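Local coordinates for protein thioesterase (Streptomyces coelicolor, PDB 3QMW) that is a thioesterase of prodiginine biosynthesis, probably hydrolysing thioesters with the serine-type active site of an alpha/beta-hydrolase fold, at residues Q50-D55 and P246-L251; F102-G107 and F240-G245; S134-L139 and R223-G228; R158-L163 and D211-P216. One frame throughout, in Å; residues are numbered along the deposited sequence.

Contact 1: residues Q50-D55 and P246-L251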
# COMPACT_ATOMS: atom_id res chain seq x y z
N GLN D 50 4.97 -5.16 8.65
CA GLN D 50 5.22 -6.42 7.93
C GLN D 50 3.97 -6.89 7.21
O GLN D 50 4.02 -7.28 6.04
CB GLN D 50 5.70 -7.52 8.87
CG GLN D 50 6.05 -8.83 8.15
CD GLN D 50 7.19 -8.66 7.15
OE1 GLN D 50 8.16 -7.96 7.43
NE2 GLN D 50 7.08 -9.30 5.99
N GLU D 51 2.86 -6.85 7.93
CA GLU D 51 1.57 -7.30 7.42
C GLU D 51 1.13 -6.49 6.20
O GLU D 51 0.54 -7.04 5.28
CB GLU D 51 0.50 -7.16 8.51
CG GLU D 51 0.58 -8.20 9.65
CD GLU D 51 1.67 -7.91 10.70
OE1 GLU D 51 2.07 -6.73 10.87
OE2 GLU D 51 2.11 -8.88 11.36
N ARG D 52 1.44 -5.19 6.21
CA ARG D 52 0.99 -4.27 5.16
C ARG D 52 1.82 -4.29 3.89
O ARG D 52 1.46 -3.62 2.92
CB ARG D 52 0.98 -2.84 5.67
CG ARG D 52 0.10 -2.60 6.85
CD ARG D 52 -1.37 -2.91 6.56
NE ARG D 52 -2.21 -2.17 7.50
CZ ARG D 52 -2.57 -0.90 7.35
NH1 ARG D 52 -3.33 -0.32 8.28
NH2 ARG D 52 -2.20 -0.21 6.28
N LEU D 53 2.94 -5.00 3.91
CA LEU D 53 3.86 -4.98 2.77
C LEU D 53 4.02 -6.33 2.10
O LEU D 53 4.49 -6.39 0.96
CB LEU D 53 5.22 -4.42 3.18
CG LEU D 53 5.26 -2.98 3.70
CD1 LEU D 53 6.69 -2.59 4.04
CD2 LEU D 53 4.67 -1.96 2.71
N GLY D 54 3.65 -7.41 2.79
CA GLY D 54 3.67 -8.74 2.19
C GLY D 54 4.98 -9.50 2.41
O GLY D 54 5.78 -9.12 3.27
N ASP D 55 5.17 -10.56 1.63
CA ASP D 55 6.23 -11.54 1.89
C ASP D 55 7.47 -11.42 0.99
O ASP D 55 8.36 -12.28 1.07
CB ASP D 55 5.66 -12.96 1.78
CG ASP D 55 4.38 -13.16 2.59
OD1 ASP D 55 4.13 -12.36 3.53
OD2 ASP D 55 3.62 -14.11 2.30
N PRO D 246 -4.40 8.14 8.15
CA PRO D 246 -4.46 8.03 6.69
C PRO D 246 -3.09 8.11 6.01
O PRO D 246 -2.86 7.41 5.03
CB PRO D 246 -5.33 9.22 6.27
CG PRO D 246 -5.99 9.72 7.52
CD PRO D 246 -5.09 9.36 8.64
N SER D 247 -2.19 8.96 6.52
CA SER D 247 -0.86 9.15 5.91
C SER D 247 0.15 8.06 6.28
O SER D 247 1.11 7.83 5.55
CB SER D 247 -0.31 10.54 6.23
OG SER D 247 -0.54 10.88 7.57
N ARG D 248 -0.04 7.39 7.41
CA ARG D 248 0.76 6.20 7.71
C ARG D 248 0.42 5.12 6.70
O ARG D 248 1.30 4.40 6.23
CB ARG D 248 0.50 5.68 9.13
CG ARG D 248 0.95 4.24 9.33
CD ARG D 248 0.62 3.75 10.69
NE ARG D 248 1.20 2.43 10.93
CZ ARG D 248 0.59 1.26 10.71
NH1 ARG D 248 -0.64 1.21 10.21
NH2 ARG D 248 1.24 0.13 10.98
N ASP D 249 -0.88 5.00 6.41
CA ASP D 249 -1.40 4.09 5.38
C ASP D 249 -0.84 4.43 4.00
O ASP D 249 -0.41 3.53 3.28
CB ASP D 249 -2.94 4.11 5.34
CG ASP D 249 -3.58 3.23 6.41
OD1 ASP D 249 -3.25 2.03 6.48
OD2 ASP D 249 -4.45 3.73 7.16
N ARG D 250 -0.81 5.71 3.64
CA ARG D 250 -0.28 6.12 2.34
C ARG D 250 1.23 5.94 2.22
O ARG D 250 1.70 5.42 1.21
CB ARG D 250 -0.65 7.56 2.00
CG ARG D 250 -1.88 7.69 1.11
CD ARG D 250 -1.86 9.00 0.31
NE ARG D 250 -2.91 9.05 -0.72
CZ ARG D 250 -4.22 9.24 -0.47
NH1 ARG D 250 -4.67 9.41 0.77
NH2 ARG D 250 -5.08 9.26 -1.48
N LEU D 251 1.99 6.37 3.24
CA LEU D 251 3.43 6.10 3.27
C LEU D 251 3.67 4.64 2.92
O LEU D 251 4.41 4.34 2.00
CB LEU D 251 4.05 6.39 4.64
CG LEU D 251 5.46 5.80 4.84
CD1 LEU D 251 6.48 6.72 4.26
CD2 LEU D 251 5.76 5.54 6.29

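Contact 2: residues F102-G107 and F240-G245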
# COMPACT_ATOMS: atom_id res chain seq x y z
N PHE D 102 14.73 2.82 5.25
CA PHE D 102 13.73 3.79 5.68
C PHE D 102 14.12 4.47 6.99
O PHE D 102 14.52 3.80 7.95
CB PHE D 102 12.35 3.15 5.90
CG PHE D 102 11.38 4.12 6.49
CD1 PHE D 102 10.73 5.04 5.69
CD2 PHE D 102 11.22 4.20 7.86
CE1 PHE D 102 9.88 5.99 6.25
CE2 PHE D 102 10.37 5.16 8.41
CZ PHE D 102 9.70 6.04 7.61
N GLY D 103 13.94 5.78 7.06
CA GLY D 103 14.09 6.50 8.31
C GLY D 103 13.11 7.64 8.42
O GLY D 103 12.84 8.32 7.44
N HIS D 104 12.58 7.88 9.59
CA HIS D 104 11.72 9.00 9.79
C HIS D 104 12.38 9.98 10.70
O HIS D 104 12.73 9.65 11.78
CB HIS D 104 10.41 8.55 10.42
CG HIS D 104 9.48 9.67 10.72
ND1 HIS D 104 8.90 10.43 9.75
CD2 HIS D 104 9.01 10.14 11.89
CE1 HIS D 104 8.14 11.35 10.30
NE2 HIS D 104 8.19 11.20 11.60
N SER D 105 12.51 11.22 10.29
CA SER D 105 13.10 12.20 11.16
C SER D 105 14.52 11.77 11.51
O SER D 105 15.30 11.49 10.66
CB SER D 105 12.24 12.36 12.39
OG SER D 105 12.47 13.59 13.01
N MET D 106 14.87 11.82 12.77
CA MET D 106 16.19 11.44 13.18
C MET D 106 16.62 10.20 12.46
O MET D 106 17.77 10.06 12.14
CB MET D 106 16.26 11.31 14.69
CG MET D 106 17.59 10.98 15.26
SD MET D 106 17.80 9.23 15.34
CE MET D 106 18.80 9.05 16.74
N GLY D 107 15.70 9.27 12.26
CA GLY D 107 15.94 8.06 11.48
C GLY D 107 16.34 8.32 10.03
O GLY D 107 17.10 7.55 9.45
N PHE D 240 4.45 13.70 13.20
CA PHE D 240 4.26 12.38 13.82
C PHE D 240 3.17 11.50 13.17
O PHE D 240 2.75 10.49 13.76
CB PHE D 240 3.97 12.55 15.32
CG PHE D 240 5.21 12.61 16.16
CD1 PHE D 240 5.71 13.83 16.60
CD2 PHE D 240 5.88 11.44 16.50
CE1 PHE D 240 6.86 13.88 17.38
CE2 PHE D 240 7.03 11.48 17.28
CZ PHE D 240 7.52 12.71 17.72
N PHE D 241 2.75 11.84 11.96
CA PHE D 241 1.78 11.03 11.22
C PHE D 241 2.05 9.51 11.30
O PHE D 241 1.11 8.71 11.34
CB PHE D 241 1.68 11.49 9.74
CG PHE D 241 2.88 11.12 8.88
CD1 PHE D 241 3.12 9.80 8.51
CD2 PHE D 241 3.75 12.09 8.42
CE1 PHE D 241 4.21 9.47 7.71
CE2 PHE D 241 4.83 11.77 7.62
CZ PHE D 241 5.07 10.47 7.27
N LEU D 242 3.34 9.15 11.34
CA LEU D 242 3.80 7.75 11.29
C LEU D 242 3.16 6.82 12.32
O LEU D 242 3.06 5.62 12.09
CB LEU D 242 5.33 7.70 11.46
CG LEU D 242 6.00 6.36 11.15
CD1 LEU D 242 5.70 5.98 9.72
CD2 LEU D 242 7.48 6.44 11.37
N ASN D 243 2.74 7.38 13.45
CA ASN D 243 2.14 6.58 14.51
C ASN D 243 0.84 5.91 14.05
O ASN D 243 0.63 4.72 14.32
CB ASN D 243 1.87 7.45 15.75
CG ASN D 243 3.14 8.13 16.26
OD1 ASN D 243 4.23 7.54 16.27
ND2 ASN D 243 2.99 9.38 16.69
N GLY D 244 -0.02 6.65 13.37
CA GLY D 244 -1.29 6.12 12.89
C GLY D 244 -2.05 7.12 12.04
O GLY D 244 -1.77 8.33 12.10
N GLY D 245 -2.99 6.63 11.24
CA GLY D 245 -3.86 7.49 10.44
C GLY D 245 -3.72 7.29 8.94
O GLY D 245 -3.01 6.39 8.50

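Contact 3: residues S134-L139 and R223-G228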
# COMPACT_ATOMS: atom_id res chain seq x y z
N SER D 134 11.89 14.56 7.40
CA SER D 134 13.27 15.00 7.65
C SER D 134 13.75 16.02 6.63
O SER D 134 13.62 15.82 5.42
CB SER D 134 14.21 13.79 7.65
OG SER D 134 15.56 14.19 7.85
N ARG D 135 14.29 17.13 7.13
CA ARG D 135 14.98 18.12 6.29
C ARG D 135 16.27 17.54 5.71
O ARG D 135 16.76 16.51 6.18
CB ARG D 135 15.33 19.36 7.11
CG ARG D 135 16.30 19.05 8.28
CD ARG D 135 16.60 20.24 9.14
NE ARG D 135 15.39 20.92 9.59
CZ ARG D 135 15.38 21.95 10.43
NH1 ARG D 135 16.52 22.42 10.94
NH2 ARG D 135 14.23 22.51 10.77
N ALA D 136 16.82 18.20 4.70
CA ALA D 136 18.09 17.79 4.12
C ALA D 136 19.22 17.90 5.16
O ALA D 136 19.21 18.83 5.97
CB ALA D 136 18.40 18.63 2.90
N PRO D 137 20.19 16.97 5.13
CA PRO D 137 21.31 16.90 6.08
C PRO D 137 22.05 18.23 6.35
O PRO D 137 22.20 18.62 7.52
CB PRO D 137 22.24 15.87 5.45
CG PRO D 137 21.33 14.98 4.70
CD PRO D 137 20.19 15.81 4.22
N HIS D 138 22.47 18.93 5.30
CA HIS D 138 23.13 20.23 5.48
C HIS D 138 22.30 21.22 6.30
O HIS D 138 22.87 22.16 6.87
CB HIS D 138 23.55 20.86 4.14
CG HIS D 138 22.41 21.36 3.30
ND1 HIS D 138 21.94 20.69 2.19
CD2 HIS D 138 21.66 22.49 3.39
CE1 HIS D 138 20.95 21.37 1.65
NE2 HIS D 138 20.76 22.47 2.36
N LEU D 139 20.98 21.02 6.37
CA LEU D 139 20.09 21.91 7.13
C LEU D 139 19.98 21.54 8.61
O LEU D 139 19.22 22.18 9.34
CB LEU D 139 18.68 21.94 6.51
CG LEU D 139 18.45 22.75 5.22
CD1 LEU D 139 17.13 22.36 4.55
CD2 LEU D 139 18.48 24.25 5.52
N ARG D 223 17.30 16.54 -2.90
CA ARG D 223 17.42 16.15 -4.31
C ARG D 223 18.88 15.97 -4.75
O ARG D 223 19.24 14.89 -5.24
CB ARG D 223 16.69 17.16 -5.22
CG ARG D 223 16.83 16.91 -6.73
CD ARG D 223 16.12 17.99 -7.54
NE ARG D 223 14.69 18.04 -7.23
CZ ARG D 223 13.77 17.19 -7.70
NH1 ARG D 223 14.10 16.20 -8.53
NH2 ARG D 223 12.50 17.34 -7.34
N PRO D 224 19.72 17.00 -4.53
CA PRO D 224 21.12 16.89 -4.95
C PRO D 224 21.96 15.93 -4.10
O PRO D 224 23.15 15.78 -4.39
CB PRO D 224 21.64 18.33 -4.79
CG PRO D 224 20.81 18.90 -3.71
CD PRO D 224 19.45 18.31 -3.90
N TYR D 225 21.37 15.30 -3.09
CA TYR D 225 22.08 14.30 -2.27
C TYR D 225 22.20 12.94 -2.96
O TYR D 225 22.83 12.03 -2.41
CB TYR D 225 21.44 14.14 -0.88
CG TYR D 225 21.88 15.23 0.06
CD1 TYR D 225 21.20 16.44 0.12
CD2 TYR D 225 22.99 15.05 0.88
CE1 TYR D 225 21.61 17.45 0.99
CE2 TYR D 225 23.41 16.06 1.75
CZ TYR D 225 22.72 17.25 1.80
OH TYR D 225 23.14 18.25 2.64
N THR D 226 21.61 12.80 -4.14
CA THR D 226 21.73 11.56 -4.90
C THR D 226 21.79 11.76 -6.43
O THR D 226 21.26 12.74 -6.98
CB THR D 226 20.59 10.59 -4.56
OG1 THR D 226 20.94 9.27 -5.00
CG2 THR D 226 19.30 11.02 -5.23
N THR D 227 22.43 10.80 -7.10
CA THR D 227 22.58 10.81 -8.56
C THR D 227 21.43 10.10 -9.26
O THR D 227 21.08 10.44 -10.40
CB THR D 227 23.87 10.10 -8.99
OG1 THR D 227 23.63 8.69 -9.14
CG2 THR D 227 25.00 10.36 -7.98
N GLY D 228 20.86 9.08 -8.60
CA GLY D 228 19.75 8.31 -9.15
C GLY D 228 18.42 9.04 -9.13
O GLY D 228 18.37 10.27 -8.93

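Contact 4: residues R158-L163 and D211-P216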
# COMPACT_ATOMS: atom_id res chain seq x y z
N ARG D 158 4.37 17.58 22.00
CA ARG D 158 2.91 17.63 21.97
C ARG D 158 2.39 18.45 20.79
O ARG D 158 1.43 18.05 20.14
CB ARG D 158 2.35 18.22 23.26
CG ARG D 158 0.83 18.32 23.30
CD ARG D 158 0.31 18.82 24.66
NE ARG D 158 0.82 18.01 25.78
CZ ARG D 158 1.59 18.46 26.78
NH1 ARG D 158 1.96 19.75 26.86
NH2 ARG D 158 1.98 17.61 27.73
N ASP D 159 3.02 19.60 20.54
CA ASP D 159 2.60 20.50 19.47
C ASP D 159 3.03 20.00 18.09
O ASP D 159 2.55 20.50 17.07
CB ASP D 159 3.15 21.92 19.72
CG ASP D 159 2.65 22.53 21.03
OD1 ASP D 159 1.49 22.29 21.42
OD2 ASP D 159 3.43 23.25 21.68
N LEU D 160 3.94 19.02 18.07
CA LEU D 160 4.32 18.33 16.83
C LEU D 160 3.51 17.04 16.61
O LEU D 160 3.67 16.40 15.58
CB LEU D 160 5.83 17.99 16.83
CG LEU D 160 6.85 19.11 16.60
CD1 LEU D 160 8.28 18.58 16.72
CD2 LEU D 160 6.66 19.78 15.25
N GLY D 161 2.67 16.67 17.57
CA GLY D 161 1.80 15.50 17.45
C GLY D 161 2.38 14.20 17.99
O GLY D 161 1.87 13.12 17.69
N GLY D 162 3.42 14.30 18.82
CA GLY D 162 4.13 13.13 19.33
C GLY D 162 3.49 12.46 20.53
O GLY D 162 3.60 11.25 20.69
N LEU D 163 2.86 13.26 21.39
CA LEU D 163 2.07 12.72 22.49
C LEU D 163 0.87 13.63 22.78
O LEU D 163 1.02 14.83 23.01
CB LEU D 163 2.94 12.51 23.75
CG LEU D 163 3.64 13.68 24.46
CD1 LEU D 163 2.69 14.47 25.36
CD2 LEU D 163 4.80 13.16 25.28
N ASP D 211 3.53 19.91 8.97
CA ASP D 211 4.82 19.78 9.61
C ASP D 211 5.74 20.98 9.40
O ASP D 211 6.14 21.26 8.30
CB ASP D 211 5.48 18.57 9.00
CG ASP D 211 6.75 18.24 9.63
OD1 ASP D 211 7.02 18.80 10.68
OD2 ASP D 211 7.48 17.41 9.08
N PRO D 212 6.10 21.67 10.46
CA PRO D 212 7.10 22.75 10.39
C PRO D 212 8.54 22.27 10.23
O PRO D 212 9.30 22.85 9.47
CB PRO D 212 6.94 23.47 11.74
CG PRO D 212 5.58 23.08 12.23
CD PRO D 212 5.35 21.70 11.73
N ILE D 213 8.90 21.20 10.94
CA ILE D 213 10.30 20.76 11.02
C ILE D 213 10.78 20.09 9.72
O ILE D 213 11.98 19.94 9.51
CB ILE D 213 10.52 19.80 12.24
CG1 ILE D 213 9.91 20.40 13.51
CG2 ILE D 213 12.01 19.52 12.46
CD1 ILE D 213 10.21 21.89 13.73
N ALA D 214 9.84 19.69 8.87
CA ALA D 214 10.17 19.22 7.53
C ALA D 214 9.18 19.78 6.50
O ALA D 214 8.22 19.10 6.12
CB ALA D 214 10.20 17.70 7.49
N THR D 215 9.42 21.02 6.08
CA THR D 215 8.61 21.68 5.04
C THR D 215 9.04 21.20 3.65
O THR D 215 10.17 20.73 3.48
CB THR D 215 8.75 23.22 5.09
OG1 THR D 215 10.13 23.59 5.02
CG2 THR D 215 8.15 23.79 6.37
N PRO D 216 8.15 21.31 2.66
CA PRO D 216 8.44 20.87 1.29
C PRO D 216 9.82 21.31 0.78
O PRO D 216 10.60 20.49 0.29
CB PRO D 216 7.33 21.53 0.47
CG PRO D 216 6.18 21.61 1.41
CD PRO D 216 6.75 21.76 2.80

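Contact 1: residues Q50-D55 and P246-L251
Arg52 and Asp249 are the closest backbone points of the pair, their CA atoms 8.7 Å apart, so only long side chains span the gap between the end of the loosely bonded helix 49-53 and the first turns of helix 246-258. Gln50 O receives both Leu53 N and Gly54 N where the shorter helix ends, and Gly54 leaves it with positive phi. The CB of Arg52 is directed at helix 246-258 and the chain bends at chi2 (-61°), placing the guanidinium edge-on to the Asp249 carboxylate, the two planes only 12° apart. A single oxygen takes the whole salt bridge: Arg52 NH2 to Asp249 OD1 is modelled at 2.5 Å, a doubtfully short value, and Arg52 NH1 to the same OD1 is a weak bond at 3.0 Å. In the alpha/beta-hydrolase fold these helices flank the parallel sheet, and Leu251 touches Leu235 of strand 230-235. Arg248 reaches across extended, its guanidinium turned 82° from that of Arg52, with Arg248 NH1 over one face at 3.6 Å from Arg52 NH1; the nearby Asp249 probably offsets this like-charge approach. Replacing Arg52 by alanine removes the guanidinium, and the Asp249 carboxylate would probably lose its charged mate across the contact, with a gap opening beside Arg248. The second subunit adjoins the same patch: its Glu51 packs on Arg52, and its Gly54 on Asp249.

Contact 2: residues F102-G107 and F240-G245
Leu242 sets its CD2 methyl against both His104 and Phe102, just behind what has the sequence and shape of the GxSxG nucleophile elbow of an alpha/beta hydrolase (Gly103, Ser105, Gly107). The methyl lies 3.7 Å from His104 CB and reaches the rim of the Phe102 ring near its plane, with Leu242 CD2 4.3 Å from Phe102 CE2. Leu242 CB sits over one face of the His104 imidazole, and the two side chains run alongside one another, pointing opposite ways. His104 holds CG anti to its own N (chi1 177°), which carries the ring off strand 99-104 to the short 3-10 turn 241-243. There it meets Phe241 in a T-shaped pair, the imidazole edge toward the phenyl face, centroids 5.5 Å apart and planes at 66°. No hydrogen bond joins the two segments directly. Polar contacts just outside them fix the imidazole instead: His104 NE2 bonds to His239 O and His104 ND1 to Ser132 OG, so the ring ties the elbow strand to both the histidine loop and the adjoining strand 129-132. Further out, Leu251 of helix 246-258 touches Phe102 as well as Leu242, and Trp49 meets the Phe102 ring. Ser105, the probable nucleophile, turns from strand to helix with the positive phi (60°) expected of an elbow, and Ser105 OG is hydrogen-bonded to His239 NE2.

Contact 3: residues S134-L139 and R223-G228
The Tyr225 ring takes Pro137 on one face and His138 at its edge. Pro137 CD makes a CH-pi contact 3.9 Å from the Tyr225 ring centroid, only 17° off the ring normal, while the His138 imidazole meets the phenol edge against edge, neither ring over the other's face, planes 11° apart. This joins two loops at the carboxyl and amino ends of strands in the alpha/beta-hydrolase sheet: one after strand 129-132, the other before strand 230-235. The hydroxyl is gripped twice. His138 N donates to Tyr225 OH at 2.8 Å, and His138 ND1 shares a second hydrogen bond with that oxygen, in the plane of the imidazole. His138 can do both because its chi1 of 71° sets CG between the backbone N and carbonyl carbon, which brings ND1 round to the same oxygen that the backbone N-H reaches. Ala136 CB adds an apolar touch, 3.9 Å from Tyr225 CE1. With a phenylalanine here the hydroxyl goes, and His138 N and ND1 would probably be left without their shared partner. Trp193, edge-to-face, and Tyr112 of helix 106-120 also meet the phenol. Beyond it, Arg135 NH1 closes the 134-139 loop on Leu139 O at 3.1 Å.

Contact 4: residues R158-L163 and D211-P216
The loop that carries the acid of the apparent Ser-His-Asp triad meets the end of a helix here, in the helical insertion between strands 129-132 and 203-208 that probably corresponds to the lid of related thioesterases. Leu160 does the touching from the helix side. Its CD2 methyl comes within 3.7 Å of Ile213 CG1 and 4.2 Å of Pro212 CD, while its other methyl, CD1, stands 4.0 Å from Ile213 CG1; the Leu160 and Ile213 side chains cross at about a right angle. The contact is wholly apolar and rests on this one leucine fork. With CG anti to the carbonyl carbon (chi1 -74°), Leu160 swings its methyl end round to meet Ile213, although CB itself leaves at an angle to the loop. Gly161 directly behind it, with positive phi, forms a Schellman motif where the chain leaves the helical conformation; backbone angles of this kind call for glycine. On the loop side Asp211 OD1 receives two weak bonds, from Ile213 N at 3.1 Å and from Ala214 N, which curl the loop round the carboxylate. The same OD1 is hydrogen-bonded to His239 ND1, and Ile213 packs on His239, so the apolar contact borders the triad. Beyond Thr215, the N-cap residue, the loop enters helix 216-220, where Pro216 rests on Arg232 and His234 of strand 230-235; across the contact, Leu163 folds back on Arg154 and Ile157 of helix 150-159.

Contact 2 lies near the middle of the chain and is wholly buried; contact 3 is largely buried but peripheral, and contacts 1 and 4 lie at the surface. Chemistry follows place: hydrophobic and aromatic packing in contact 2, a tyrosine hydroxyl gripped by a histidine in contact 3, a salt bridge beside the dimer partner in contact 1, and a small leucine contact in contact 4. Contacts 1 and 2 share the chain running from 240-245 into helix 246-258 and touch through Leu251 and Leu242. Phe240 of contact 2 packs on Gly161 and Gly162 of contact 4. The apparent triad connects contacts 2 and 4, whereas Arg135 and Ile213 bring contacts 3 and 4 together.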